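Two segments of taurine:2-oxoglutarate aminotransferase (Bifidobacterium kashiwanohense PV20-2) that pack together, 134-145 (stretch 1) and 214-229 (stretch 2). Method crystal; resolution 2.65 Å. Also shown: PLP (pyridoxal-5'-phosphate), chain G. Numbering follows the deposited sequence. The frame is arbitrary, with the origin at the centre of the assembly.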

ATOM      1  N   PRO A 134      15.009  17.515  -8.620  1.00 25.20           N
ATOM      2  CA  PRO A 134      14.965  16.722  -7.376  1.00 23.71           C
ATOM      3  C   PRO A 134      13.866  17.086  -6.380  1.00 24.89           C
ATOM      4  O   PRO A 134      13.417  16.215  -5.631  1.00 28.36           O
ATOM      5  CB  PRO A 134      16.352  16.977  -6.769  1.00 21.36           C
ATOM      6  CG  PRO A 134      16.710  18.377  -7.236  1.00 19.80           C
ATOM      7  CD  PRO A 134      16.021  18.592  -8.567  1.00 21.86           C
ATOM      8  N   LYS A 135      13.420  18.342  -6.350  1.00 25.62           N
ATOM      9  CA  LYS A 135      12.676  18.872  -5.210  1.00 25.34           C
ATOM     10  C   LYS A 135      11.168  18.740  -5.375  1.00 22.88           C
ATOM     11  O   LYS A 135      10.631  18.914  -6.472  1.00 22.95           O
ATOM     12  CB  LYS A 135      13.030  20.345  -4.992  1.00 23.02           C
ATOM     13  CG  LYS A 135      14.366  20.565  -4.311  1.00 22.51           C
ATOM     14  CD  LYS A 135      14.739  22.038  -4.288  1.00 26.61           C
ATOM     15  CE  LYS A 135      16.261  22.221  -4.286  1.00 24.72           C
ATOM     16  NZ  LYS A 135      16.671  23.497  -3.643  1.00 22.33           N
ATOM     17  N   ILE A 136      10.491  18.496  -4.253  1.00 22.33           N
ATOM     18  CA  ILE A 136       9.034  18.465  -4.153  1.00 22.94           C
ATOM     19  C   ILE A 136       8.619  19.545  -3.159  1.00 22.65           C
ATOM     20  O   ILE A 136       9.099  19.552  -2.017  1.00 21.59           O
ATOM     21  CB  ILE A 136       8.509  17.099  -3.675  1.00 20.39           C
ATOM     22  CG1 ILE A 136       8.929  15.963  -4.616  1.00 19.19           C
ATOM     23  CG2 ILE A 136       6.996  17.174  -3.440  1.00 14.45           C
ATOM     24  CD1 ILE A 136       8.292  16.003  -5.998  1.00 15.57           C
ATOM     25  N   PHE A 137       7.741  20.452  -3.586  1.00 19.60           N
ATOM     26  CA  PHE A 137       7.102  21.402  -2.679  1.00 19.30           C
ATOM     27  C   PHE A 137       5.765  20.846  -2.205  1.00 24.81           C
ATOM     28  O   PHE A 137       4.982  20.310  -3.003  1.00 25.22           O
ATOM     29  CB  PHE A 137       6.871  22.753  -3.375  1.00 21.13           C
ATOM     30  CG  PHE A 137       8.010  23.731  -3.225  1.00 18.92           C
ATOM     31  CD1 PHE A 137       9.314  23.350  -3.490  1.00 19.81           C
ATOM     32  CD2 PHE A 137       7.769  25.036  -2.829  1.00 21.87           C
ATOM     33  CE1 PHE A 137      10.367  24.249  -3.346  1.00 24.41           C
ATOM     34  CE2 PHE A 137       8.821  25.952  -2.689  1.00 25.86           C
ATOM     35  CZ  PHE A 137      10.125  25.553  -2.946  1.00 22.10           C
ATOM     36  N   SER A 138       5.482  21.001  -0.912  1.00 22.13           N
ATOM     37  CA  SER A 138       4.164  20.625  -0.413  1.00 23.06           C
ATOM     38  C   SER A 138       3.820  21.470   0.802  1.00 25.50           C
ATOM     39  O   SER A 138       4.690  22.103   1.412  1.00 28.05           O
ATOM     40  CB  SER A 138       4.078  19.136  -0.073  1.00 22.04           C
ATOM     41  OG  SER A 138       5.179  18.723   0.700  1.00 26.20           O
ATOM     42  N   CYS A 139       2.535  21.453   1.159  1.00 21.72           N
ATOM     43  CA  CYS A 139       2.023  22.364   2.174  1.00 23.83           C
ATOM     44  C   CYS A 139       2.262  21.817   3.572  1.00 26.27           C
ATOM     45  O   CYS A 139       2.164  20.606   3.806  1.00 27.62           O
ATOM     46  CB  CYS A 139       0.529  22.601   1.987  1.00 25.36           C
ATOM     47  SG  CYS A 139       0.043  23.077   0.347  1.00 31.30           S
ATOM     48  N   TYR A 140       2.548  22.729   4.506  1.00 24.31           N
ATOM     49  CA  TYR A 140       2.636  22.363   5.918  1.00 26.34           C
ATOM     50  C   TYR A 140       1.294  21.855   6.444  1.00 29.28           C
ATOM     51  O   TYR A 140       1.250  20.916   7.247  1.00 27.92           O
ATOM     52  CB  TYR A 140       3.105  23.563   6.745  1.00 22.64           C
ATOM     53  CG  TYR A 140       4.605  23.733   6.841  1.00 23.77           C
ATOM     54  CD1 TYR A 140       5.408  22.735   7.372  1.00 27.08           C
ATOM     55  CD2 TYR A 140       5.223  24.904   6.411  1.00 24.18           C
ATOM     56  CE1 TYR A 140       6.801  22.899   7.461  1.00 27.97           C
ATOM     57  CE2 TYR A 140       6.608  25.078   6.503  1.00 20.80           C
ATOM     58  CZ  TYR A 140       7.392  24.079   7.031  1.00 23.86           C
ATOM     59  OH  TYR A 140       8.767  24.245   7.121  1.00 23.15           O
ATOM     60  N   ARG A 141       0.188  22.457   6.000  1.00 29.00           N
ATOM     61  CA  ARG A 141      -1.149  22.018   6.410  1.00 29.13           C
ATOM     62  C   ARG A 141      -1.649  21.001   5.390  1.00 30.77           C
ATOM     63  O   ARG A 141      -2.446  21.297   4.494  1.00 32.15           O
ATOM     64  CB  ARG A 141      -2.095  23.204   6.520  1.00 26.56           C
ATOM     65  CG  ARG A 141      -2.070  23.952   7.834  1.00 30.13           C
ATOM     66  CD  ARG A 141      -2.673  25.347   7.639  1.00 31.86           C
ATOM     67  NE  ARG A 141      -2.742  26.128   8.871  1.00 35.38           N
ATOM     68  CZ  ARG A 141      -2.540  27.440   8.935  1.00 33.11           C
ATOM     69  NH1 ARG A 141      -2.260  28.123   7.836  1.00 31.26           N
ATOM     70  NH2 ARG A 141      -2.630  28.073  10.099  1.00 39.35           N
ATOM     71  N   SER A 142      -1.191  19.766   5.557  1.00 28.89           N
ATOM     72  CA  SER A 142      -1.506  18.718   4.595  1.00 30.69           C
ATOM     73  C   SER A 142      -1.152  17.362   5.186  1.00 28.06           C
ATOM     74  O   SER A 142      -0.298  17.256   6.080  1.00 23.38           O
ATOM     75  CB  SER A 142      -0.752  18.929   3.271  1.00 33.87           C
ATOM     76  OG  SER A 142       0.579  18.424   3.323  1.00 29.48           O
ATOM     77  N   TYR A 143      -1.836  16.333   4.690  1.00 26.26           N
ATOM     78  CA  TYR A 143      -1.482  14.942   4.952  1.00 26.73           C
ATOM     79  C   TYR A 143      -1.539  14.161   3.647  1.00 28.73           C
ATOM     80  O   TYR A 143      -2.532  14.246   2.911  1.00 27.15           O
ATOM     81  CB  TYR A 143      -2.406  14.298   5.988  1.00 28.49           C
ATOM     82  CG  TYR A 143      -2.038  12.863   6.307  1.00 31.38           C
ATOM     83  CD1 TYR A 143      -0.906  12.566   7.060  1.00 28.71           C
ATOM     84  CD2 TYR A 143      -2.818  11.796   5.843  1.00 27.52           C
ATOM     85  CE1 TYR A 143      -0.556  11.245   7.362  1.00 28.84           C
ATOM     86  CE2 TYR A 143      -2.482  10.470   6.140  1.00 27.37           C
ATOM     87  CZ  TYR A 143      -1.342  10.194   6.902  1.00 31.28           C
ATOM     88  OH  TYR A 143      -0.990   8.877   7.197  1.00 26.96           O
ATOM     89  N   HIS A 144      -0.471  13.396   3.369  1.00 30.57           N
ATOM     90  CA  HIS A 144      -0.354  12.621   2.136  1.00 30.30           C
ATOM     91  C   HIS A 144      -0.028  11.148   2.338  1.00 27.51           C
ATOM     92  O   HIS A 144       0.228  10.450   1.352  1.00 27.02           O
ATOM     93  CB  HIS A 144       0.714  13.233   1.220  1.00 29.33           C
ATOM     94  CG  HIS A 144       0.399  14.627   0.785  1.00 29.14           C
ATOM     95  ND1 HIS A 144      -0.577  14.912  -0.144  1.00 25.76           N
ATOM     96  CD2 HIS A 144       0.923  15.819   1.164  1.00 30.10           C
ATOM     97  CE1 HIS A 144      -0.630  16.221  -0.332  1.00 25.29           C
ATOM     98  NE2 HIS A 144       0.273  16.793   0.445  1.00 25.29           N
ATOM     99  N   GLY A 145       0.022  10.664   3.575  1.00 28.68           N
ATOM    100  CA  GLY A 145       0.341   9.280   3.851  1.00 30.34           C
ATOM    101  C   GLY A 145       1.443   9.162   4.886  1.00 31.22           C
ATOM    102  O   GLY A 145       2.076  10.139   5.280  1.00 36.14           O
ATOM    103  N   ALA A 214      10.569  19.686  -9.095  1.00 23.59           N
ATOM    104  CA  ALA A 214       9.884  18.791 -10.021  1.00 22.60           C
ATOM    105  C   ALA A 214       8.375  18.950  -9.940  1.00 21.48           C
ATOM    106  O   ALA A 214       7.685  18.898 -10.965  1.00 23.48           O
ATOM    107  CB  ALA A 214      10.261  17.341  -9.732  1.00 20.66           C
ATOM    108  N   ALA A 215       7.852  19.187  -8.741  1.00 20.29           N
ATOM    109  CA  ALA A 215       6.412  19.173  -8.553  1.00 20.96           C
ATOM    110  C   ALA A 215       6.029  19.945  -7.296  1.00 23.72           C
ATOM    111  O   ALA A 215       6.755  19.957  -6.295  1.00 25.09           O
ATOM    112  CB  ALA A 215       5.889  17.730  -8.458  1.00 19.13           C
ATOM    113  N   ILE A 216       4.867  20.579  -7.363  1.00 20.18           N
ATOM    114  CA  ILE A 216       4.172  21.056  -6.187  1.00 18.29           C
ATOM    115  C   ILE A 216       3.035  20.081  -5.934  1.00 24.80           C
ATOM    116  O   ILE A 216       2.209  19.831  -6.825  1.00 23.25           O
ATOM    117  CB  ILE A 216       3.646  22.482  -6.389  1.00 22.49           C
ATOM    118  CG1 ILE A 216       4.803  23.477  -6.418  1.00 23.29           C
ATOM    119  CG2 ILE A 216       2.648  22.846  -5.289  1.00 23.92           C
ATOM    120  CD1 ILE A 216       4.327  24.902  -6.558  1.00 18.54           C
ATOM    121  N   LEU A 217       2.993  19.517  -4.732  1.00 22.55           N
ATOM    122  CA  LEU A 217       1.988  18.528  -4.376  1.00 21.36           C
ATOM    123  C   LEU A 217       1.056  19.109  -3.318  1.00 23.72           C
ATOM    124  O   LEU A 217       1.505  19.496  -2.232  1.00 25.28           O
ATOM    125  CB  LEU A 217       2.667  17.252  -3.874  1.00 19.09           C
ATOM    126  CG  LEU A 217       1.858  16.253  -3.047  1.00 21.35           C
ATOM    127  CD1 LEU A 217       0.738  15.616  -3.875  1.00 18.68           C
ATOM    128  CD2 LEU A 217       2.795  15.198  -2.511  1.00 21.26           C
ATOM    129  N   MET A 218      -0.237  19.185  -3.632  1.00 24.27           N
ATOM    130  CA  MET A 218      -1.196  19.720  -2.670  1.00 30.11           C
ATOM    131  C   MET A 218      -2.516  18.979  -2.761  1.00 21.82           C
ATOM    132  O   MET A 218      -2.936  18.573  -3.845  1.00 26.41           O
ATOM    133  CB  MET A 218      -1.400  21.249  -2.772  1.00 29.07           C
ATOM    134  CG  MET A 218      -1.258  21.884  -4.094  1.00 28.12           C
ATOM    135  SD  MET A 218      -0.795  23.636  -3.886  1.00 40.60           S
ATOM    136  CE  MET A 218      -2.021  24.292  -2.759  1.00 39.41           C
ATOM    137  N   GLU A 219      -3.111  18.729  -1.593  1.00 23.20           N
ATOM    138  CA  GLU A 219      -4.514  18.334  -1.530  1.00 26.12           C
ATOM    139  C   GLU A 219      -5.381  19.373  -2.220  1.00 28.19           C
ATOM    140  O   GLU A 219      -5.297  20.575  -1.919  1.00 29.51           O
ATOM    141  CB  GLU A 219      -4.976  18.202  -0.078  1.00 24.62           C
ATOM    142  CG  GLU A 219      -4.479  17.005   0.687  1.00 26.23           C
ATOM    143  CD  GLU A 219      -4.902  17.047   2.159  1.00 26.69           C
ATOM    144  OE1 GLU A 219      -5.951  16.442   2.488  1.00 25.82           O
ATOM    145  OE2 GLU A 219      -4.191  17.671   2.982  1.00 25.89           O
ATOM    146  N   SER A 220      -6.261  18.902  -3.107  1.00 28.31           N
ATOM    147  CA  SER A 220      -7.146  19.827  -3.818  1.00 32.66           C
ATOM    148  C   SER A 220      -7.843  20.768  -2.839  1.00 31.04           C
ATOM    149  O   SER A 220      -7.779  21.996  -2.980  1.00 32.38           O
ATOM    150  CB  SER A 220      -8.174  19.042  -4.643  1.00 27.08           C
ATOM    151  OG  SER A 220      -7.566  18.301  -5.698  1.00 28.31           O
ATOM    152  N   ILE A 221      -8.445  20.203  -1.795  1.00 27.63           N
ATOM    153  CA  ILE A 221      -8.924  20.934  -0.627  1.00 28.76           C
ATOM    154  C   ILE A 221      -8.374  20.200   0.580  1.00 26.21           C
ATOM    155  O   ILE A 221      -8.581  18.987   0.704  1.00 26.05           O
ATOM    156  CB  ILE A 221     -10.462  20.987  -0.565  1.00 25.64           C
ATOM    157  CG1 ILE A 221     -11.009  21.888  -1.666  1.00 29.65           C
ATOM    158  CG2 ILE A 221     -10.926  21.493   0.806  1.00 26.17           C
ATOM    159  CD1 ILE A 221     -12.467  21.592  -2.034  1.00 32.65           C
ATOM    160  N   VAL A 222      -7.622  20.904   1.434  1.00 25.87           N
ATOM    161  CA  VAL A 222      -6.996  20.229   2.576  1.00 26.52           C
ATOM    162  C   VAL A 222      -8.073  19.557   3.418  1.00 26.99           C
ATOM    163  O   VAL A 222      -8.977  20.226   3.937  1.00 27.36           O
ATOM    164  CB  VAL A 222      -6.139  21.195   3.403  1.00 25.88           C
ATOM    165  CG1 VAL A 222      -5.909  20.633   4.794  1.00 21.61           C
ATOM    166  CG2 VAL A 222      -4.806  21.419   2.724  1.00 23.16           C
ATOM    167  N   GLY A 223      -7.961  18.233   3.588  1.00 25.04           N
ATOM    168  CA  GLY A 223      -9.038  17.438   4.137  1.00 21.44           C
ATOM    169  C   GLY A 223      -8.966  17.074   5.603  1.00 23.51           C
ATOM    170  O   GLY A 223      -9.602  17.725   6.440  1.00 25.36           O
ATOM    171  N   ALA A 224      -8.218  16.019   5.937  1.00 27.43           N
ATOM    172  CA  ALA A 224      -8.248  15.542   7.315  1.00 27.65           C
ATOM    173  C   ALA A 224      -7.894  16.660   8.278  1.00 29.61           C
ATOM    174  O   ALA A 224      -8.431  16.720   9.389  1.00 34.65           O
ATOM    175  CB  ALA A 224      -7.317  14.341   7.491  1.00 28.54           C
ATOM    176  N   ASN A 225      -7.048  17.591   7.844  1.00 31.68           N
ATOM    177  CA  ASN A 225      -6.633  18.703   8.685  1.00 30.82           C
ATOM    178  C   ASN A 225      -7.641  19.849   8.678  1.00 25.81           C
ATOM    179  O   ASN A 225      -7.295  20.954   9.116  1.00 30.86           O
ATOM    180  CB  ASN A 225      -5.249  19.211   8.259  1.00 24.68           C
ATOM    181  CG  ASN A 225      -4.128  18.442   8.917  1.00 24.41           C
ATOM    182  OD1 ASN A 225      -3.586  18.854   9.946  1.00 28.38           O
ATOM    183  ND2 ASN A 225      -3.775  17.308   8.330  1.00 28.88           N
ATOM    184  N   GLY A 226      -8.858  19.621   8.182  1.00 23.22           N
ATOM    185  CA  GLY A 226      -9.946  20.528   8.511  1.00 25.25           C
ATOM    186  C   GLY A 226     -10.817  21.083   7.406  1.00 20.49           C
ATOM    187  O   GLY A 226     -11.471  22.097   7.617  1.00 21.05           O
ATOM    188  N   VAL A 227     -10.855  20.446   6.240  1.00 23.45           N
ATOM    189  CA  VAL A 227     -11.636  20.956   5.113  1.00 24.71           C
ATOM    190  C   VAL A 227     -11.329  22.434   4.951  1.00 22.44           C
ATOM    191  O   VAL A 227     -12.227  23.280   4.997  1.00 26.38           O
ATOM    192  CB  VAL A 227     -13.148  20.718   5.310  1.00 20.77           C
ATOM    193  CG1 VAL A 227     -13.900  20.956   4.021  1.00 19.89           C
ATOM    194  CG2 VAL A 227     -13.397  19.302   5.798  1.00 23.08           C
ATOM    195  N   ILE A 228     -10.056  22.755   4.739  1.00 25.18           N
ATOM    196  CA  ILE A 228      -9.598  24.144   4.708  1.00 24.46           C
ATOM    197  C   ILE A 228      -9.772  24.630   3.272  1.00 27.03           C
ATOM    198  O   ILE A 228      -8.857  24.572   2.452  1.00 32.04           O
ATOM    199  CB  ILE A 228      -8.164  24.288   5.211  1.00 24.34           C
ATOM    200  CG1 ILE A 228      -7.969  23.439   6.476  1.00 24.41           C
ATOM    201  CG2 ILE A 228      -7.858  25.749   5.527  1.00 25.72           C
ATOM    202  CD1 ILE A 228      -6.534  23.065   6.769  1.00 19.98           C
ATOM    203  N   LEU A 229     -10.977  25.111   2.974  1.00 26.99           N
ATOM    204  CA  LEU A 229     -11.267  25.693   1.677  1.00 25.83           C
ATOM    205  C   LEU A 229     -10.264  26.807   1.375  1.00 29.39           C
ATOM    206  O   LEU A 229     -10.042  27.677   2.227  1.00 29.51           O
ATOM    207  CB  LEU A 229     -12.689  26.245   1.649  1.00 22.77           C
ATOM    208  CG  LEU A 229     -13.759  25.214   2.012  1.00 26.16           C
ATOM    209  CD1 LEU A 229     -15.113  25.882   2.193  1.00 20.85           C
ATOM    210  CD2 LEU A 229     -13.816  24.081   0.958  1.00 20.01           C
TER
HETATM  211  N1  PLP G 503      -3.910  11.815   1.062  1.00 29.01           N
HETATM  212  C2  PLP G 503      -4.954  12.302   1.739  1.00 28.05           C
HETATM  213  C2A PLP G 503      -5.585  13.625   1.342  1.00 27.30           C
HETATM  214  C3  PLP G 503      -5.490  11.593   2.842  1.00 24.86           C
HETATM  215  O3  PLP G 503      -6.567  12.074   3.564  1.00 29.07           O
HETATM  216  C4  PLP G 503      -4.941  10.387   3.217  1.00 29.01           C
HETATM  217  C4A PLP G 503      -5.557   9.634   4.431  1.00 32.02           C
HETATM  218  O4A PLP G 503      -6.142  10.255   5.319  1.00 31.04           O
HETATM  219  C5  PLP G 503      -3.827   9.904   2.462  1.00 27.70           C
HETATM  220  C6  PLP G 503      -3.334  10.641   1.377  1.00 23.38           C
HETATM  221  C5A PLP G 503      -3.170   8.529   2.850  1.00 29.15           C
HETATM  222  O4P PLP G 503      -4.007   7.549   2.324  1.00 28.14           O
HETATM  223  P   PLP G 503      -3.867   6.008   2.827  1.00 27.70           P
HETATM  224  O1P PLP G 503      -4.687   5.123   1.994  1.00 25.99           O
HETATM  225  O2P PLP G 503      -2.497   5.494   2.622  1.00 29.83           O
HETATM  226  O3P PLP G 503      -4.273   5.935   4.458  1.00 25.02           O
HETATM  227  O   HOH W   1       0.543  19.645   0.275  1.00 17.98           O

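The backbone sets the frame. Strands 135-139 and 214-219 run parallel, 20° apart in direction, and hydrogen bonds alternate between them: Ala-214 N to Lys-135 O (2.7 Å), Phe-137 N to Ala-215 O (2.9 Å) and Leu-217 N to Phe-137 O (2.8 Å). Phe-137 gives both its N and its O to the neighbouring strand, the usual habit of a parallel ladder, and CA-H...O contacts fill the steps between, as from Ile-216 CA to Phe-137 O at 3.4 Å.

Where the strands begin to part, a water takes over. Water 1 accepts from Cys-139 N (2.8 Å) and donates to Leu-217 O (2.7 Å), two atoms that lie 4.0 Å apart, too far to bond well directly. It also hydrogen-bonds His-144 NE2 at 2.9 Å, tying the loop to the end of the ladder.

Apolar side chains pair in register on both faces of the sheet. On one, Ile-136 CD1 packs 3.8 Å from Ala-215 CB, the small alanine leaving room for the branched chain; on the other, Phe-137 CB meets Ile-216 CG1 at 3.7 Å. Farther along, Cys-139 SG rests 3.9 Å from Met-218 CB. Leu-217, the residue most covered by the opposing stretch, shares the Ile-136 face and sets its CG over the His-144 ring, 3.9 Å from the centroid, in a CH-pi contact.

Past the end of the first strand, a carboxylate from the last residue of the second does the joining. Glu-219 OE2 accepts from Tyr-143 N (3.2 Å) while OE1 accepts from Gly-223 N (2.9 Å), so one side chain holds backbone in both stretches. Its OE1 also lies 3.1 Å from PLP C2A, and Tyr-143 O is 3.3 Å from PLP C2: the end of the second strand and the loop of the first stretch meet here and also border the cofactor of this aminotransferase.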